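Long-range contact in N-acetylglucosamine-specific lectin (Saxidomus purpuratus, PDB 6M5M), which binds N-acetylglucosamine through a C-type lectin domain that also holds calcium, and so probably recognises sugar chains that carry it: residues Arg117-Glu122 against Trp137-Asp142. Numbering follows the deposited sequence.
Sequences RPDADE and WNDHQD. With CA (calcium ion), chain E; NAG (2-acetamido-2-deoxy-beta-D-glucopyranose), chain D.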
loop_
_atom_site.group_PDB
_atom_site.type_symbol
_atom_site.label_atom_id
_atom_site.label_comp_id
_atom_site.label_asym_id
_atom_site.label_seq_id
_atom_site.Cartn_x
_atom_site.Cartn_y
_atom_site.Cartn_z
ATOM N N ARG A 117 -6.601 11.843 24.403
ATOM C CA ARG A 117 -5.729 12.679 23.549
ATOM C C ARG A 117 -6.520 13.110 22.317
ATOM O O ARG A 117 -7.268 12.292 21.812
ATOM C CB ARG A 117 -4.451 11.918 23.204
ATOM C CG ARG A 117 -3.610 11.582 24.423
ATOM C CD ARG A 117 -3.082 12.817 25.118
ATOM N NE ARG A 117 -2.152 12.519 26.181
ATOM C CZ ARG A 117 -2.506 12.327 27.429
ATOM N NH1 ARG A 117 -3.773 12.407 27.763
ATOM N NH2 ARG A 117 -1.607 12.053 28.344
ATOM N N PRO A 118 -6.404 14.360 21.827
ATOM C CA PRO A 118 -5.448 15.341 22.327
ATOM C C PRO A 118 -5.979 16.045 23.580
ATOM O O PRO A 118 -7.142 16.283 23.657
ATOM C CB PRO A 118 -5.417 16.341 21.177
ATOM C CG PRO A 118 -6.835 16.366 20.738
ATOM C CD PRO A 118 -7.220 14.910 20.765
ATOM N N ASP A 119 -5.085 16.339 24.519
ATOM C CA ASP A 119 -5.479 16.923 25.833
ATOM C C ASP A 119 -5.320 18.449 25.824
ATOM O O ASP A 119 -5.617 19.071 26.859
ATOM C CB ASP A 119 -4.696 16.284 26.980
ATOM C CG ASP A 119 -3.185 16.366 26.830
ATOM O OD1 ASP A 119 -2.711 17.243 26.104
ATOM O OD2 ASP A 119 -2.506 15.553 27.456
ATOM N N ALA A 120 -4.905 19.034 24.697
ATOM C CA ALA A 120 -4.711 20.491 24.534
ATOM C C ALA A 120 -4.458 20.831 23.065
ATOM O O ALA A 120 -3.981 19.965 22.311
ATOM C CB ALA A 120 -3.560 20.964 25.392
ATOM N N ASP A 121 -4.733 22.079 22.696
ATOM C CA ASP A 121 -4.603 22.610 21.315
ATOM C C ASP A 121 -3.161 23.084 21.069
ATOM O O ASP A 121 -2.298 22.930 21.965
ATOM C CB ASP A 121 -5.644 23.712 21.102
ATOM C CG ASP A 121 -7.029 23.338 21.615
ATOM O OD1 ASP A 121 -7.594 22.326 21.149
ATOM O OD2 ASP A 121 -7.524 24.046 22.497
ATOM N N GLU A 122 -2.900 23.639 19.882
ATOM C CA GLU A 122 -1.582 24.178 19.467
ATOM C C GLU A 122 -0.448 23.208 19.843
ATOM O O GLU A 122 0.603 23.674 20.362
ATOM C CB GLU A 122 -1.394 25.558 20.097
ATOM C CG GLU A 122 -2.420 26.565 19.603
ATOM C CD GLU A 122 -2.547 27.786 20.501
ATOM O OE1 GLU A 122 -2.692 27.608 21.733
ATOM O OE2 GLU A 122 -2.492 28.907 19.969
ATOM N N TRP A 137 -1.194 7.905 19.307
ATOM C CA TRP A 137 -0.956 9.356 19.075
ATOM C C TRP A 137 -1.111 10.142 20.380
ATOM O O TRP A 137 -2.046 9.866 21.155
ATOM C CB TRP A 137 -1.913 9.886 18.010
ATOM C CG TRP A 137 -1.900 9.130 16.727
ATOM C CD1 TRP A 137 -0.936 8.291 16.269
ATOM C CD2 TRP A 137 -2.895 9.201 15.686
ATOM N NE1 TRP A 137 -1.289 7.798 15.041
ATOM C CE2 TRP A 137 -2.476 8.340 14.651
ATOM C CE3 TRP A 137 -4.100 9.902 15.528
ATOM C CZ2 TRP A 137 -3.213 8.136 13.486
ATOM C CZ3 TRP A 137 -4.825 9.717 14.366
ATOM C CH2 TRP A 137 -4.375 8.855 13.353
ATOM N N ASN A 138 -0.197 11.088 20.614
ATOM C CA ASN A 138 -0.294 12.112 21.679
ATOM C C ASN A 138 -0.017 13.465 21.022
ATOM O O ASN A 138 0.563 13.497 19.949
ATOM C CB ASN A 138 0.659 11.766 22.827
ATOM C CG ASN A 138 0.898 12.883 23.814
ATOM O OD1 ASN A 138 0.079 13.104 24.710
ATOM N ND2 ASN A 138 2.020 13.578 23.666
ATOM N N ASP A 139 -0.526 14.524 21.642
ATOM C CA ASP A 139 -0.234 15.938 21.315
ATOM C C ASP A 139 0.752 16.463 22.355
ATOM O O ASP A 139 0.487 16.254 23.577
ATOM C CB ASP A 139 -1.511 16.788 21.347
ATOM C CG ASP A 139 -2.167 16.834 22.720
ATOM O OD1 ASP A 139 -2.722 15.791 23.136
ATOM O OD2 ASP A 139 -2.049 17.893 23.372
ATOM N N HIS A 140 1.839 17.061 21.879
ATOM C CA HIS A 140 2.902 17.747 22.661
ATOM C C HIS A 140 2.831 19.245 22.345
ATOM O O HIS A 140 2.712 19.552 21.159
ATOM C CB HIS A 140 4.301 17.167 22.310
ATOM C CG HIS A 140 5.319 17.511 23.346
ATOM N ND1 HIS A 140 5.161 17.071 24.676
ATOM C CD2 HIS A 140 6.435 18.263 23.326
ATOM C CE1 HIS A 140 6.144 17.549 25.394
ATOM N NE2 HIS A 140 6.967 18.237 24.599
ATOM N N GLN A 141 2.991 20.139 23.324
ATOM C CA GLN A 141 2.819 21.603 23.092
ATOM C C GLN A 141 4.171 22.310 22.908
ATOM O O GLN A 141 4.158 23.545 22.799
ATOM C CB GLN A 141 1.981 22.210 24.215
ATOM C CG GLN A 141 0.473 22.110 23.981
ATOM C CD GLN A 141 -0.005 20.700 23.714
ATOM O OE1 GLN A 141 0.255 19.785 24.492
ATOM N NE2 GLN A 141 -0.764 20.517 22.651
ATOM N N ASP A 142 5.282 21.574 22.802
ATOM C CA ASP A 142 6.600 22.139 22.396
ATOM C C ASP A 142 6.997 21.506 21.068
ATOM O O ASP A 142 7.559 20.337 21.041
ATOM C CB ASP A 142 7.709 21.987 23.441
ATOM C CG ASP A 142 9.056 22.581 23.032
ATOM O OD1 ASP A 142 9.185 23.087 21.905
ATOM O OD2 ASP A 142 9.986 22.537 23.844
HETATM CA CA CA E . -0.457 17.628 25.164
HETATM C C1 NAG D . 4.915 13.087 27.877
HETATM C C2 NAG D . 4.762 13.428 26.412
HETATM C C3 NAG D . 3.760 14.544 26.748
HETATM C C4 NAG D . 2.596 13.926 27.444
HETATM C C5 NAG D . 2.967 13.001 28.610
HETATM C C6 NAG D . 1.716 12.344 29.131
HETATM C C7 NAG D . 6.126 13.762 24.447
HETATM C C8 NAG D . 7.382 14.308 23.962
HETATM N N2 NAG D . 5.976 13.846 25.787
HETATM O O1 NAG D . 6.141 13.137 28.473
HETATM O O3 NAG D . 3.272 15.256 25.631
HETATM O O4 NAG D . 1.683 14.923 27.986
HETATM O O5 NAG D . 4.000 12.074 28.180
HETATM O O6 NAG D . 1.264 11.425 28.162
HETATM O O7 NAG D . 5.309 13.266 23.668
HETATM O O HOH W 1 -0.186 15.400 26.078
HETATM O O HOH W 2 1.847 17.766 25.966
HETATM O O HOH W 3 -0.981 18.986 26.845
#
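D119, D139 and Q141 meet at a calcium ion, with R117 and N138 alongside at the sugar, in the binding site of a C-type lectin fold, where the long loop between strands 99-102 and 124-130, turned by the cis peptide before P118, faces edge strand 136-140. The site illustrates how one metal can join a loop to a sheet beside a ligand site. Calcium takes OD1 of D119 from the loop, Q141 OE1 and both the backbone O and OD2 of D139 from the strand side, the last at 2.4 Å; three waters complete seven ligands. The D119 and D139 carboxylates stand nearly perpendicular, 82° apart, and the metal between them probably offsets their repulsion. D139 reaches it with CG between its backbone N and carbonyl carbon (chi1 62°). The amide of Q141 is fixed at both ends: while OE1 binds calcium, NE2 donates to D121 O (2.9 Å) from above the carbonyl plane and to the anti lone pair of D139 OD2.

N-acetylglucosamine does not touch the ion directly; of the calcium-bound waters, water 1 bonds O4 and water 2 bonds O3. The protein grips the sugar through N138 ND2 and H140 ND1, which share O3, with methyl C8 over one face of the H140 ring, and through R117 NH2, 2.9 Å from O6. The guanidinium is itself positioned: D119 OD2 sits 3.2 Å above its centre, a purely electrostatic salt bridge, while R117 NE donates in the carbonyl plane to N138 OD1 at 2.7 Å.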